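Local coordinates for protein alpha-1,3-glucanase (Bacillus circulans, PDB 5ZRU) that forms the catalytic unit of a GH87 alpha-1,3-glucanase, a hydrolase of alpha-1,3-linked glucan, within a longer protein that probably also binds carbohydrate, at residues K106-T111 with V140-D145; V77-T82 with D169-E174; I518-A523 with N554-N559. All blocks are in the same frame, centred on the assembly; numbering follows the deposited sequence.

How the contacts relate
Contacts 1 and 2 lie in the same small beta domain, their centres 10 Å apart, and strand 132-144 joins them: it faces strand 103-111 in contact 1 and is the sheet neighbour of strand 76-82 in contact 2. Val140 O and Met79 N, 2.8 Å apart, are probably hydrogen-bonded in that pairing. Contacts 2 and 3 each carry a calcium ligand, Asp169 and Asn555, while contact 1 is flanked by a bound polyether (PE5) that comes within about 9 Å of the side chain of Thr78. Contact 3 belongs to the parallel beta-helix, its centre 43 Å from that of contact 1 and 33 Å from that of contact 2 (nearest atoms about 20 Å apart).

Contact 1: K106-T111 with V140-D145; sequences KTVPLT and VHWKMD. With PE5 (3,6,9,12,15,18,21,24-octaoxahexacosan-1-ol), chain C.
Lys106 NZ and Asp145 OD2, 3.4 Å apart, make a salt bridge that is weak as a hydrogen bond and is the one polar link between 106-111 and 140-145. The strands belong to two antiparallel sheets packed face to face, a beta-sandwich consistent with the galactose-binding-domain-like clan of this domain. Their axes pass 8.5 Å apart at 158°, and side chains rather than backbone bonds fill the interval.

The Lys106 chain runs alongside the indole of Trp142, antiparallel to it, with Lys106 CD 3.8 Å from Trp142 CD1. The lysine chain is bent at chi2 (-130°), which is not a staggered value, and the 3.0 Å approach of its CE to Lys143 O is doubtful as an attractive contact.

Val108 crosses the indole at about a right angle. Its CG2 stands over the six-membered ring, 3.8 Å from the Trp142 centroid and 13° off the normal, a CH-pi contact. Farther along, Val108 CG1 and Val140 CG2 meet tip to tip, and Leu110 CD2 closes on Val140 CG2 at 3.6 Å from the flank.

His141 points away from this interface. It stacks on Trp315 of the neighbouring domain, while the polyether, also hydrogen-bonded to Asn256, lays C11 over a face of the imidazole. Lys143 leads the same way, to the carbonyl of Trp253.

No nitrogen or oxygen partner is modelled for the buried Trp142 NE1; the sulfur Met144 SD lies 3.3 Å from it, in the ring plane.

Contact 2: V77-T82 with D169-E174; sequences VTMRFT and DFLEIE. With CA (calcium ion), chain M.
Arg80 meets Phe170 with CB and CD and Asp169 with CG and NH1. CB stands over the phenyl face, 3.8 Å from the Phe170 centroid and 18° off the normal. CG, anti to the backbone N, passes Asp169 CB, and CD returns to the ring, 3.5 Å from Phe170 CE2. The chain is extended to NE, and the guanidinium plane lies 15° from the phenyl plane. At the tip, NH1 donates to Asp169 OD2 at 2.7 Å, nearly in the guanidinium plane, and to Glu48 O; NH2 is hydrogen-bonded to Asn372.

The carboxylate has divided duties: Asp169 OD1 binds calcium at 2.4 Å, in a site completed by Asp22, Thr23, Ser50, Arg53 and water. An alanine at Arg80 would probably leave Asp169 OD2 without its charged mate and the carboxylate less firmly oriented towards the metal.

On the other sheet face Leu171 CD2 packs on Met79 CB, 3.5 Å away. The backbones pair antiparallel, Thr78 N giving Glu172 O a 2.8 Å bond. Opposite Arg80, whose N donates to Phe170 O and whose O accepts from Asp169 N, two residues face one: a classic beta bulge at a calcium site.

Contact 3: I518-A523 with N554-N559; sequences ININGA and NNLTTN. With CA (calcium ion), chain K.
Backbone bonds between 518-523 and 554-559 follow the parallel pattern. Thr557 N donates to Ile518 O at 2.9 Å and 170°, Ile520 N to Thr557 O, and Gly522 N to Asn559 O at 2.7 Å. The axes of strands 518-523 and 556-559 run 14° apart, as between successive coils of the parallel beta-helix expected of the pectate-lyase-like clan.

Polar side chains share one face. Asn521 and Asn559 lie side by side, both with CG anti to the backbone N; Asn559 ND2 donates to Asn521 OD1 at 3.0 Å, from above its carbonyl plane, with the amides 48° apart. Asn519 OD1 and Thr557 OG1 are modelled 2.4 Å apart, too short for the exact geometry to be trusted.

Apolar contacts occupy the other face, where Leu556 CD1 meets Ile518 CB at 3.8 Å and Ile520 CD1 at 3.7 Å; Thr558 is the polar residue there.

A metal marks the corner: Asn555 OD1 binds calcium at 2.2 Å, while its ND2 is hydrogen-bonded to Asn517.

The chemistry is therefore mostly split across the sheet: the Asn559-Asn521 amide bond links neighbouring coils on one surface, and aliphatic groups stack coil on coil behind it.

Contact 1: K106-T111 with V140-D145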
loop_
_atom_site.group_PDB
_atom_site.type_symbol
_atom_site.label_atom_id
_atom_site.label_comp_id
_atom_site.label_asym_id
_atom_site.label_seq_id
_atom_site.Cartn_x
_atom_site.Cartn_y
_atom_site.Cartn_z
ATOM N N LYS A 106 -14.744 -24.638 -0.762
ATOM C CA LYS A 106 -14.199 -24.011 -1.954
ATOM C C LYS A 106 -12.842 -24.620 -2.232
ATOM O O LYS A 106 -12.134 -25.039 -1.313
ATOM C CB LYS A 106 -14.025 -22.491 -1.798
ATOM C CG LYS A 106 -15.228 -21.735 -1.282
ATOM C CD LYS A 106 -15.552 -20.544 -2.146
ATOM C CE LYS A 106 -16.980 -20.096 -1.890
ATOM N NZ LYS A 106 -17.952 -20.608 -2.898
ATOM N N THR A 107 -12.486 -24.655 -3.504
ATOM C CA THR A 107 -11.088 -24.676 -3.905
ATOM C C THR A 107 -10.787 -23.295 -4.473
ATOM O O THR A 107 -11.425 -22.867 -5.439
ATOM C CB THR A 107 -10.801 -25.779 -4.922
ATOM O OG1 THR A 107 -11.037 -27.055 -4.310
ATOM C CG2 THR A 107 -9.342 -25.710 -5.357
ATOM N N VAL A 108 -9.857 -22.589 -3.845
ATOM C CA VAL A 108 -9.541 -21.208 -4.197
ATOM C C VAL A 108 -8.340 -21.225 -5.136
ATOM O O VAL A 108 -7.251 -21.643 -4.716
ATOM C CB VAL A 108 -9.245 -20.362 -2.950
ATOM C CG1 VAL A 108 -8.822 -18.947 -3.354
ATOM C CG2 VAL A 108 -10.459 -20.307 -2.066
ATOM N N PRO A 109 -8.483 -20.789 -6.384
ATOM C CA PRO A 109 -7.315 -20.707 -7.265
ATOM C C PRO A 109 -6.347 -19.635 -6.785
ATOM O O PRO A 109 -6.749 -18.592 -6.260
ATOM C CB PRO A 109 -7.917 -20.341 -8.632
ATOM C CG PRO A 109 -9.403 -20.547 -8.492
ATOM C CD PRO A 109 -9.716 -20.335 -7.046
ATOM N N LEU A 110 -5.056 -19.913 -6.979
ATOM C CA LEU A 110 -3.960 -19.067 -6.526
ATOM C C LEU A 110 -2.915 -18.964 -7.624
ATOM O O LEU A 110 -2.770 -19.874 -8.446
ATOM C CB LEU A 110 -3.289 -19.633 -5.256
ATOM C CG LEU A 110 -4.196 -19.833 -4.045
ATOM C CD1 LEU A 110 -3.426 -20.592 -2.980
ATOM C CD2 LEU A 110 -4.689 -18.475 -3.523
ATOM N N THR A 111 -2.162 -17.864 -7.620
ATOM C CA THR A 111 -1.078 -17.728 -8.587
ATOM C C THR A 111 0.029 -16.880 -7.976
ATOM O O THR A 111 -0.228 -16.028 -7.114
ATOM C CB THR A 111 -1.565 -17.114 -9.914
ATOM O OG1 THR A 111 -0.484 -17.079 -10.860
ATOM C CG2 THR A 111 -2.077 -15.688 -9.699
ATOM N N VAL A 140 -5.721 -12.988 -2.030
ATOM C CA VAL A 140 -6.918 -13.306 -2.798
ATOM C C VAL A 140 -8.096 -13.092 -1.862
ATOM O O VAL A 140 -7.936 -13.035 -0.642
ATOM C CB VAL A 140 -6.944 -14.749 -3.364
ATOM C CG1 VAL A 140 -5.900 -14.917 -4.466
ATOM C CG2 VAL A 140 -6.722 -15.775 -2.252
ATOM N N HIS A 141 -9.286 -12.947 -2.441
ATOM C CA HIS A 141 -10.488 -12.886 -1.618
ATOM C C HIS A 141 -11.602 -13.662 -2.300
ATOM O O HIS A 141 -11.584 -13.878 -3.513
ATOM C CB HIS A 141 -10.913 -11.434 -1.310
ATOM C CG HIS A 141 -11.323 -10.628 -2.509
ATOM N ND1 HIS A 141 -10.412 -10.021 -3.350
ATOM C CD2 HIS A 141 -12.550 -10.286 -2.977
ATOM C CE1 HIS A 141 -11.059 -9.360 -4.295
ATOM N NE2 HIS A 141 -12.358 -9.510 -4.094
ATOM N N TRP A 142 -12.564 -14.111 -1.496
ATOM C CA TRP A 142 -13.697 -14.867 -2.018
ATOM C C TRP A 142 -14.861 -14.702 -1.054
ATOM O O TRP A 142 -14.689 -14.250 0.078
ATOM C CB TRP A 142 -13.346 -16.351 -2.210
ATOM C CG TRP A 142 -13.034 -17.084 -0.915
ATOM C CD1 TRP A 142 -13.926 -17.727 -0.104
ATOM C CD2 TRP A 142 -11.749 -17.239 -0.295
ATOM N NE1 TRP A 142 -13.280 -18.272 0.979
ATOM C CE2 TRP A 142 -11.941 -17.994 0.884
ATOM C CE3 TRP A 142 -10.454 -16.823 -0.630
ATOM C CZ2 TRP A 142 -10.892 -18.332 1.734
ATOM C CZ3 TRP A 142 -9.407 -17.159 0.219
ATOM C CH2 TRP A 142 -9.631 -17.916 1.384
ATOM N N LYS A 143 -16.051 -15.080 -1.516
ATOM C CA LYS A 143 -17.257 -15.014 -0.702
ATOM C C LYS A 143 -17.737 -16.423 -0.390
ATOM O O LYS A 143 -17.723 -17.299 -1.261
ATOM C CB LYS A 143 -18.372 -14.236 -1.408
ATOM C CG LYS A 143 -18.131 -12.746 -1.489
ATOM C CD LYS A 143 -19.285 -12.027 -2.170
ATOM C CE LYS A 143 -19.387 -12.386 -3.645
ATOM N NZ LYS A 143 -20.375 -11.497 -4.345
ATOM N N MET A 144 -18.142 -16.635 0.855
ATOM C CA MET A 144 -18.712 -17.902 1.288
ATOM C C MET A 144 -20.194 -17.955 0.932
ATOM O O MET A 144 -20.869 -16.925 0.867
ATOM C CB MET A 144 -18.541 -18.067 2.799
ATOM C CG MET A 144 -17.123 -17.836 3.289
ATOM S SD MET A 144 -16.010 -19.055 2.579
ATOM C CE MET A 144 -16.646 -20.556 3.299
ATOM N N ASP A 145 -20.708 -19.172 0.725
ATOM C CA ASP A 145 -22.129 -19.322 0.406
ATOM C C ASP A 145 -23.019 -18.889 1.559
ATOM O O ASP A 145 -24.137 -18.415 1.330
ATOM C CB ASP A 145 -22.456 -20.767 0.035
ATOM C CG ASP A 145 -21.763 -21.216 -1.225
ATOM O OD1 ASP A 145 -21.743 -22.440 -1.481
ATOM O OD2 ASP A 145 -21.226 -20.354 -1.950
HETATM C C48 PE5 C . -6.415 -12.337 -16.137
HETATM C C50 PE5 C . -5.194 -12.212 -15.218
HETATM O O1 PE5 C . -4.553 -13.454 -15.097
HETATM C C1 PE5 C . -3.378 -13.440 -14.333
HETATM C C2 PE5 C . -2.867 -14.863 -14.094
HETATM O O2 PE5 C . -3.790 -15.573 -13.317
HETATM C C3 PE5 C . -3.522 -16.935 -13.144
HETATM C C4 PE5 C . -4.650 -17.585 -12.333
HETATM O O3 PE5 C . -4.800 -16.921 -11.106
HETATM C C5 PE5 C . -5.740 -17.459 -10.214
HETATM C C6 PE5 C . -6.650 -16.353 -9.659
HETATM O O4 PE5 C . -6.116 -15.759 -8.503
HETATM C C7 PE5 C . -6.267 -14.366 -8.402
HETATM C C8 PE5 C . -7.734 -13.970 -8.587
HETATM O O5 PE5 C . -7.815 -12.603 -8.839
HETATM C C9 PE5 C . -9.068 -12.160 -9.288
HETATM C C10 PE5 C . -9.762 -11.426 -8.148
HETATM O O6 PE5 C . -11.021 -11.990 -7.936
HETATM C C11 PE5 C . -11.564 -11.748 -6.671
HETATM C C12 PE5 C . -12.779 -12.636 -6.444
HETATM O O7 PE5 C . -13.872 -11.788 -6.270
HETATM C C13 PE5 C . -14.783 -12.187 -5.288
HETATM C C14 PE5 C . -16.146 -11.591 -5.632
HETATM O O8 PE5 C . -16.285 -11.592 -7.024
HETATM C C15 PE5 C . -17.461 -11.010 -7.524
HETATM C C16 PE5 C . -18.284 -12.078 -8.259
HETATM O O52 PE5 C . -18.222 -11.891 -9.645
#

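Contact 2: V77-T82 with D169-E174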
loop_
_atom_site.group_PDB
_atom_site.type_symbol
_atom_site.label_atom_id
_atom_site.label_comp_id
_atom_site.label_asym_id
_atom_site.label_seq_id
_atom_site.Cartn_x
_atom_site.Cartn_y
_atom_site.Cartn_z
ATOM N N VAL A 77 -14.041 -13.257 2.764
ATOM C CA VAL A 77 -12.753 -13.710 3.280
ATOM C C VAL A 77 -11.642 -13.201 2.372
ATOM O O VAL A 77 -11.697 -13.389 1.155
ATOM C CB VAL A 77 -12.669 -15.244 3.394
ATOM C CG1 VAL A 77 -11.343 -15.639 4.059
ATOM C CG2 VAL A 77 -13.861 -15.803 4.189
ATOM N N THR A 78 -10.619 -12.603 2.974
ATOM C CA THR A 78 -9.384 -12.258 2.283
ATOM C C THR A 78 -8.264 -13.075 2.907
ATOM O O THR A 78 -8.242 -13.277 4.124
ATOM C CB THR A 78 -9.071 -10.760 2.394
ATOM O OG1 THR A 78 -10.205 -10.009 1.952
ATOM C CG2 THR A 78 -7.873 -10.397 1.529
ATOM N N MET A 79 -7.364 -13.589 2.074
ATOM C CA MET A 79 -6.249 -14.396 2.560
ATOM C C MET A 79 -4.948 -13.810 2.037
ATOM O O MET A 79 -4.817 -13.574 0.832
ATOM C CB MET A 79 -6.376 -15.861 2.119
ATOM C CG MET A 79 -5.165 -16.724 2.557
ATOM S SD MET A 79 -5.366 -18.477 2.146
ATOM C CE MET A 79 -5.339 -18.395 0.357
ATOM N N ARG A 80 -3.993 -13.578 2.935
ATOM C CA ARG A 80 -2.634 -13.225 2.541
ATOM C C ARG A 80 -1.792 -14.493 2.570
ATOM O O ARG A 80 -1.732 -15.182 3.600
ATOM C CB ARG A 80 -2.045 -12.145 3.446
ATOM C CG ARG A 80 -0.697 -11.612 2.948
ATOM C CD ARG A 80 -0.306 -10.351 3.691
ATOM N NE ARG A 80 0.871 -9.716 3.105
ATOM C CZ ARG A 80 2.111 -9.869 3.556
ATOM N NH1 ARG A 80 2.357 -10.645 4.610
ATOM N NH2 ARG A 80 3.112 -9.235 2.954
ATOM N N PHE A 81 -1.156 -14.804 1.441
ATOM C CA PHE A 81 -0.534 -16.106 1.227
ATOM C C PHE A 81 0.766 -15.921 0.456
ATOM O O PHE A 81 1.027 -14.858 -0.119
ATOM C CB PHE A 81 -1.462 -17.046 0.430
ATOM C CG PHE A 81 -1.553 -16.675 -1.026
ATOM C CD1 PHE A 81 -2.390 -15.649 -1.430
ATOM C CD2 PHE A 81 -0.752 -17.297 -1.973
ATOM C CE1 PHE A 81 -2.455 -15.260 -2.766
ATOM C CE2 PHE A 81 -0.795 -16.918 -3.301
ATOM C CZ PHE A 81 -1.657 -15.894 -3.706
ATOM N N THR A 82 1.566 -16.993 0.400
ATOM C CA THR A 82 2.725 -17.047 -0.487
ATOM C C THR A 82 2.759 -18.406 -1.178
ATOM O O THR A 82 2.286 -19.409 -0.633
ATOM C CB THR A 82 4.057 -16.810 0.272
ATOM O OG1 THR A 82 5.162 -16.938 -0.637
ATOM C CG2 THR A 82 4.233 -17.839 1.391
ATOM N N ASP A 169 -0.449 -16.470 5.760
ATOM C CA ASP A 169 -0.156 -15.477 6.791
ATOM C C ASP A 169 -1.380 -15.238 7.676
ATOM O O ASP A 169 -1.349 -15.492 8.888
ATOM C CB ASP A 169 0.311 -14.180 6.108
ATOM C CG ASP A 169 0.902 -13.172 7.065
ATOM O OD1 ASP A 169 0.985 -13.448 8.284
ATOM O OD2 ASP A 169 1.280 -12.076 6.584
ATOM N N PHE A 170 -2.479 -14.777 7.084
ATOM C CA PHE A 170 -3.673 -14.500 7.874
ATOM C C PHE A 170 -4.899 -14.554 6.975
ATOM O O PHE A 170 -4.797 -14.561 5.749
ATOM C CB PHE A 170 -3.592 -13.139 8.585
ATOM C CG PHE A 170 -3.374 -11.959 7.655
ATOM C CD1 PHE A 170 -4.409 -11.460 6.879
ATOM C CD2 PHE A 170 -2.147 -11.320 7.605
ATOM C CE1 PHE A 170 -4.211 -10.359 6.019
ATOM C CE2 PHE A 170 -1.943 -10.213 6.760
ATOM C CZ PHE A 170 -2.979 -9.741 5.972
ATOM N N LEU A 171 -6.061 -14.588 7.619
ATOM C CA LEU A 171 -7.339 -14.293 6.993
ATOM C C LEU A 171 -7.909 -13.016 7.593
ATOM O O LEU A 171 -7.701 -12.715 8.772
ATOM C CB LEU A 171 -8.347 -15.430 7.196
ATOM C CG LEU A 171 -7.925 -16.840 6.782
ATOM C CD1 LEU A 171 -9.074 -17.833 7.047
ATOM C CD2 LEU A 171 -7.523 -16.850 5.324
ATOM N N GLU A 172 -8.632 -12.265 6.769
ATOM C CA GLU A 172 -9.474 -11.170 7.233
ATOM C C GLU A 172 -10.904 -11.474 6.808
ATOM O O GLU A 172 -11.145 -11.857 5.661
ATOM C CB GLU A 172 -8.980 -9.822 6.685
ATOM C CG GLU A 172 -7.742 -9.339 7.429
ATOM C CD GLU A 172 -7.068 -8.122 6.810
ATOM O OE1 GLU A 172 -7.339 -7.807 5.638
ATOM O OE2 GLU A 172 -6.264 -7.478 7.515
ATOM N N ILE A 173 -11.842 -11.369 7.746
ATOM C CA ILE A 173 -13.192 -11.889 7.550
ATOM C C ILE A 173 -14.183 -10.787 7.882
ATOM O O ILE A 173 -14.049 -10.120 8.913
ATOM C CB ILE A 173 -13.441 -13.144 8.413
ATOM C CG1 ILE A 173 -12.445 -14.245 8.047
ATOM C CG2 ILE A 173 -14.857 -13.665 8.216
ATOM C CD1 ILE A 173 -12.579 -15.529 8.879
ATOM N N GLU A 174 -15.168 -10.590 7.009
ATOM C CA GLU A 174 -16.109 -9.492 7.169
ATOM C C GLU A 174 -17.468 -9.901 6.623
ATOM O O GLU A 174 -17.569 -10.761 5.743
ATOM C CB GLU A 174 -15.619 -8.230 6.444
ATOM C CG GLU A 174 -15.531 -8.384 4.942
ATOM C CD GLU A 174 -14.692 -7.298 4.309
ATOM O OE1 GLU A 174 -13.454 -7.466 4.260
ATOM O OE2 GLU A 174 -15.266 -6.279 3.875
HETATM CA CA CA M . 1.808 -13.536 10.487
HETATM O O HOH W 1 -11.687 -9.491 4.129
HETATM O O HOH W 2 1.714 -13.128 12.921
#

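Contact 3: I518-A523 with N554-N559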
loop_
_atom_site.group_PDB
_atom_site.type_symbol
_atom_site.label_atom_id
_atom_site.label_comp_id
_atom_site.label_asym_id
_atom_site.label_seq_id
_atom_site.Cartn_x
_atom_site.Cartn_y
_atom_site.Cartn_z
ATOM N N ILE A 518 7.387 11.678 21.961
ATOM C CA ILE A 518 7.803 10.475 21.244
ATOM C C ILE A 518 8.058 9.367 22.257
ATOM O O ILE A 518 8.750 9.587 23.262
ATOM C CB ILE A 518 9.069 10.735 20.408
ATOM C CG1 ILE A 518 8.933 12.018 19.563
ATOM C CG2 ILE A 518 9.411 9.504 19.552
ATOM C CD1 ILE A 518 7.785 12.035 18.587
ATOM N N ASN A 519 7.520 8.174 21.997
ATOM C CA ASN A 519 7.805 6.992 22.808
ATOM C C ASN A 519 8.507 5.956 21.945
ATOM O O ASN A 519 7.932 5.468 20.965
ATOM C CB ASN A 519 6.528 6.396 23.406
ATOM C CG ASN A 519 5.828 7.356 24.340
ATOM O OD1 ASN A 519 6.455 7.948 25.223
ATOM N ND2 ASN A 519 4.520 7.526 24.147
ATOM N N ILE A 520 9.733 5.602 22.325
ATOM C CA ILE A 520 10.541 4.640 21.586
ATOM C C ILE A 520 10.718 3.419 22.469
ATOM O O ILE A 520 11.417 3.468 23.493
ATOM C CB ILE A 520 11.895 5.231 21.179
ATOM C CG1 ILE A 520 11.663 6.496 20.351
ATOM C CG2 ILE A 520 12.708 4.191 20.410
ATOM C CD1 ILE A 520 12.953 7.303 19.983
ATOM N N ASN A 521 10.101 2.318 22.073
ATOM C CA ASN A 521 10.092 1.107 22.882
ATOM C C ASN A 521 10.672 -0.017 22.036
ATOM O O ASN A 521 9.957 -0.635 21.244
ATOM C CB ASN A 521 8.679 0.787 23.360
ATOM C CG ASN A 521 8.634 -0.438 24.247
ATOM O OD1 ASN A 521 9.672 -0.934 24.698
ATOM N ND2 ASN A 521 7.429 -0.934 24.508
ATOM N N GLY A 522 11.968 -0.272 22.199
ATOM C CA GLY A 522 12.622 -1.331 21.459
ATOM C C GLY A 522 13.318 -0.832 20.208
ATOM O O GLY A 522 12.672 -0.317 19.292
ATOM N N ALA A 523 14.636 -0.983 20.148
ATOM C CA ALA A 523 15.371 -0.629 18.942
ATOM C C ALA A 523 16.545 -1.581 18.799
ATOM O O ALA A 523 16.976 -2.211 19.767
ATOM C CB ALA A 523 15.840 0.835 18.971
ATOM N N ASN A 554 11.167 17.126 22.781
ATOM C CA ASN A 554 10.499 17.450 24.034
ATOM C C ASN A 554 9.697 16.233 24.468
ATOM O O ASN A 554 8.938 15.680 23.670
ATOM C CB ASN A 554 9.569 18.659 23.878
ATOM C CG ASN A 554 10.309 19.919 23.457
ATOM O OD1 ASN A 554 10.955 20.563 24.277
ATOM N ND2 ASN A 554 10.215 20.275 22.176
ATOM N N ASN A 555 9.866 15.816 25.722
ATOM C CA ASN A 555 9.125 14.680 26.277
ATOM C C ASN A 555 9.353 13.415 25.446
ATOM O O ASN A 555 8.436 12.844 24.849
ATOM C CB ASN A 555 7.624 14.990 26.387
ATOM C CG ASN A 555 6.859 13.878 27.065
ATOM O OD1 ASN A 555 7.408 13.186 27.915
ATOM N ND2 ASN A 555 5.590 13.686 26.686
ATOM N N LEU A 556 10.605 12.983 25.416
ATOM C CA LEU A 556 10.990 11.727 24.794
ATOM C C LEU A 556 11.055 10.647 25.865
ATOM O O LEU A 556 11.629 10.873 26.938
ATOM C CB LEU A 556 12.350 11.871 24.108
ATOM C CG LEU A 556 12.996 10.568 23.630
ATOM C CD1 LEU A 556 12.179 9.949 22.499
ATOM C CD2 LEU A 556 14.434 10.828 23.192
ATOM N N THR A 557 10.461 9.483 25.597
ATOM C CA THR A 557 10.672 8.327 26.457
ATOM C C THR A 557 11.315 7.202 25.659
ATOM O O THR A 557 11.014 7.023 24.475
ATOM C CB THR A 557 9.379 7.809 27.099
ATOM O OG1 THR A 557 8.578 7.142 26.107
ATOM C CG2 THR A 557 8.593 8.946 27.737
ATOM N N THR A 558 12.199 6.442 26.310
ATOM C CA THR A 558 12.836 5.298 25.673
ATOM C C THR A 558 12.738 4.073 26.566
ATOM O O THR A 558 12.522 4.168 27.781
ATOM C CB THR A 558 14.318 5.547 25.334
ATOM O OG1 THR A 558 15.060 5.821 26.532
ATOM C CG2 THR A 558 14.451 6.707 24.372
ATOM N N ASN A 559 12.910 2.914 25.931
ATOM C CA ASN A 559 12.925 1.624 26.604
ATOM C C ASN A 559 13.480 0.588 25.639
ATOM O O ASN A 559 13.191 0.650 24.441
ATOM C CB ASN A 559 11.517 1.218 27.064
ATOM C CG ASN A 559 11.522 -0.057 27.885
ATOM O OD1 ASN A 559 12.183 -0.133 28.922
ATOM N ND2 ASN A 559 10.787 -1.066 27.426
HETATM CA CA CA K . 6.467 11.701 29.173
HETATM O O HOH W 3 10.045 13.586 22.046
HETATM O O HOH W 4 6.629 10.732 25.224
HETATM O O HOH W 5 9.419 4.348 25.713
#